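Local coordinates for protein kinase (Staphylococcus aureus subsp. aureus Mu50, PDB 3PY9) that probably senses muropeptides through the extracellular PASTA repeats of a membrane-bound serine/threonine kinase, at residues K18-E21 / Q22-K26. Residues are numbered along the deposited sequence; the frame is centred on the assembly and turned at random.
Sequences KEAE and QIFNK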
ATOM      1  N   LYS A  18      -3.411 -39.637 -37.484  1.00 41.41           N
ATOM      2  CA  LYS A  18      -3.826 -41.026 -37.416  1.00 42.65           C
ATOM      3  C   LYS A  18      -5.034 -41.227 -38.349  1.00 42.92           C
ATOM      4  O   LYS A  18      -4.956 -42.004 -39.300  1.00 43.28           O
ATOM      5  CB  LYS A  18      -4.146 -41.375 -35.952  1.00 42.88           C
ATOM      6  CG  LYS A  18      -4.187 -42.875 -35.617  1.00 44.12           C
ATOM      7  CD  LYS A  18      -4.973 -43.144 -34.324  1.00 43.63           C
ATOM      8  CE  LYS A  18      -4.851 -44.604 -33.875  1.00 44.85           C
ATOM      9  NZ  LYS A  18      -5.499 -45.586 -34.798  1.00 48.05           N
ATOM     10  N   GLU A  19      -6.117 -40.478 -38.113  1.00 43.30           N
ATOM     11  CA  GLU A  19      -7.300 -40.518 -38.980  1.00 43.93           C
ATOM     12  C   GLU A  19      -7.026 -40.049 -40.417  1.00 44.00           C
ATOM     13  O   GLU A  19      -7.490 -40.682 -41.370  1.00 44.21           O
ATOM     14  CB  GLU A  19      -8.433 -39.650 -38.440  1.00 44.29           C
ATOM     15  CG  GLU A  19      -8.775 -39.725 -36.978  1.00 46.21           C
ATOM     16  CD  GLU A  19      -9.716 -38.582 -36.618  1.00 50.47           C
ATOM     17  OE1 GLU A  19     -10.703 -38.390 -37.374  1.00 53.62           O
ATOM     18  OE2 GLU A  19      -9.476 -37.857 -35.620  1.00 50.80           O
ATOM     19  N   ALA A  20      -6.311 -38.933 -40.577  1.00 43.46           N
ATOM     20  CA  ALA A  20      -6.045 -38.397 -41.915  1.00 43.87           C
ATOM     21  C   ALA A  20      -5.393 -39.406 -42.865  1.00 43.91           C
ATOM     22  O   ALA A  20      -5.801 -39.519 -44.014  1.00 43.46           O
ATOM     23  CB  ALA A  20      -5.215 -37.101 -41.843  1.00 43.65           C
ATOM     24  N   GLU A  21      -4.383 -40.134 -42.387  1.00 44.75           N
ATOM     25  CA  GLU A  21      -3.707 -41.126 -43.232  1.00 45.60           C
ATOM     26  C   GLU A  21      -4.674 -42.248 -43.605  1.00 46.09           C
ATOM     27  O   GLU A  21      -4.724 -42.690 -44.762  1.00 46.12           O
ATOM     28  CB  GLU A  21      -2.432 -41.675 -42.578  1.00 45.75           C
ATOM     29  CG  GLU A  21      -1.657 -42.617 -43.502  1.00 46.92           C
ATOM     30  CD  GLU A  21      -0.188 -42.749 -43.156  1.00 49.53           C
ATOM     31  OE1 GLU A  21       0.191 -42.510 -41.976  1.00 50.17           O
ATOM     32  OE2 GLU A  21       0.584 -43.103 -44.081  1.00 49.92           O
ATOM     33  N   GLN A  22      -5.464 -42.672 -42.624  1.00 46.74           N
ATOM     34  CA  GLN A  22      -6.604 -43.556 -42.867  1.00 47.48           C
ATOM     35  C   GLN A  22      -7.526 -43.051 -43.997  1.00 46.93           C
ATOM     36  O   GLN A  22      -7.820 -43.800 -44.926  1.00 47.33           O
ATOM     37  CB  GLN A  22      -7.376 -43.779 -41.564  1.00 47.93           C
ATOM     38  CG  GLN A  22      -6.721 -44.768 -40.615  1.00 50.78           C
ATOM     39  CD  GLN A  22      -7.323 -46.161 -40.711  1.00 55.40           C
ATOM     40  OE1 GLN A  22      -6.906 -47.086 -39.999  1.00 57.93           O
ATOM     41  NE2 GLN A  22      -8.321 -46.319 -41.585  1.00 56.50           N
ATOM     42  N   ILE A  23      -7.965 -41.791 -43.946  1.00 46.42           N
ATOM     43  CA  ILE A  23      -8.785 -41.246 -45.048  1.00 46.19           C
ATOM     44  C   ILE A  23      -8.018 -41.172 -46.385  1.00 45.79           C
ATOM     45  O   ILE A  23      -8.597 -41.423 -47.439  1.00 46.07           O
ATOM     46  CB  ILE A  23      -9.444 -39.862 -44.698  1.00 46.45           C
ATOM     47  CG1 ILE A  23     -10.574 -40.014 -43.674  1.00 46.59           C
ATOM     48  CG2 ILE A  23     -10.035 -39.189 -45.916  1.00 46.12           C
ATOM     49  CD1 ILE A  23     -10.191 -39.626 -42.284  1.00 47.29           C
ATOM     50  N   PHE A  24      -6.728 -40.829 -46.342  1.00 45.49           N
ATOM     51  CA  PHE A  24      -5.922 -40.716 -47.568  1.00 44.80           C
ATOM     52  C   PHE A  24      -5.700 -42.074 -48.239  1.00 45.09           C
ATOM     53  O   PHE A  24      -5.785 -42.177 -49.475  1.00 45.24           O
ATOM     54  CB  PHE A  24      -4.547 -40.063 -47.314  1.00 44.45           C
ATOM     55  CG  PHE A  24      -4.599 -38.600 -46.898  1.00 42.90           C
ATOM     56  CD1 PHE A  24      -5.618 -37.754 -47.325  1.00 41.62           C
ATOM     57  CD2 PHE A  24      -3.592 -38.074 -46.102  1.00 40.41           C
ATOM     58  CE1 PHE A  24      -5.644 -36.399 -46.941  1.00 42.22           C
ATOM     59  CE2 PHE A  24      -3.604 -36.732 -45.713  1.00 41.30           C
ATOM     60  CZ  PHE A  24      -4.632 -35.890 -46.127  1.00 41.48           C
ATOM     61  N   ASN A  25      -5.390 -43.098 -47.441  1.00 44.80           N
ATOM     62  CA  ASN A  25      -5.105 -44.429 -47.979  1.00 45.54           C
ATOM     63  C   ASN A  25      -6.330 -44.995 -48.666  1.00 45.72           C
ATOM     64  O   ASN A  25      -6.263 -45.454 -49.810  1.00 45.91           O
ATOM     65  CB  ASN A  25      -4.656 -45.387 -46.877  1.00 45.77           C
ATOM     66  CG  ASN A  25      -3.251 -45.119 -46.399  1.00 46.69           C
ATOM     67  OD1 ASN A  25      -2.469 -44.424 -47.065  1.00 48.19           O
ATOM     68  ND2 ASN A  25      -2.913 -45.676 -45.239  1.00 45.54           N
ATOM     69  N   LYS A  26      -7.447 -44.938 -47.946  1.00 45.91           N
ATOM     70  CA  LYS A  26      -8.757 -45.296 -48.464  1.00 46.27           C
ATOM     71  C   LYS A  26      -9.047 -44.630 -49.813  1.00 45.59           C
ATOM     72  O   LYS A  26      -9.669 -45.241 -50.683  1.00 46.01           O
ATOM     73  CB  LYS A  26      -9.838 -44.978 -47.414  1.00 46.75           C
ATOM     74  CG  LYS A  26     -11.137 -44.315 -47.930  1.00 49.49           C
ATOM     75  CD  LYS A  26     -12.073 -45.274 -48.698  1.00 52.09           C
ATOM     76  CE  LYS A  26     -13.169 -44.509 -49.458  1.00 51.21           C
ATOM     77  NZ  LYS A  26     -14.127 -43.846 -48.528  1.00 53.94           N
TER
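K18 O accepts a weak hydrogen bond from Q22 N at 3.4 Å; the N-H...O angle of 171° shows that length, not direction, is what weakens it. CG of Q22 also lies near the same oxygen, since it is set anti to its own carbonyl carbon, beside the backbone N. One residue on, E19 O receives I23 N at 2.8 Å, a firm helical bond. CD1 of I23 is crowded against E19 O at 3.0 Å, and this closeness, with an unstaggered chi2, makes the methyl's placement doubtful. Near the helix start, S16 OG accepts from E19 N. A20 O accepts one hydrogen bond, from F24 N at 2.8 Å, and also lies against a face of the F24 ring in van der Waals contact, 3.2 Å above the ring plane and displaced toward the rim. On the same flank CB of A20 meets CE2 of F24 at 4.2 Å, an apolar contact continued by V12 against both residues and by L31, V64 and V66 against the phenylalanine. E21 O then takes N25 N at 2.8 Å. With its CG anti to the backbone N (chi1 -175°), the E21 chain crosses the N25 amide at a slant, CG touching ND2 at 3.7 Å; carboxylate and amide planes differ by 52°, and the contact is one of packing. The successive i to i+4 bonds, the buried A20/F24 flank and the exposed K18, E19, Q22 and N25 define an amphipathic alpha-helix, here the single helix of the first PASTA repeat, laid against its beta-strands.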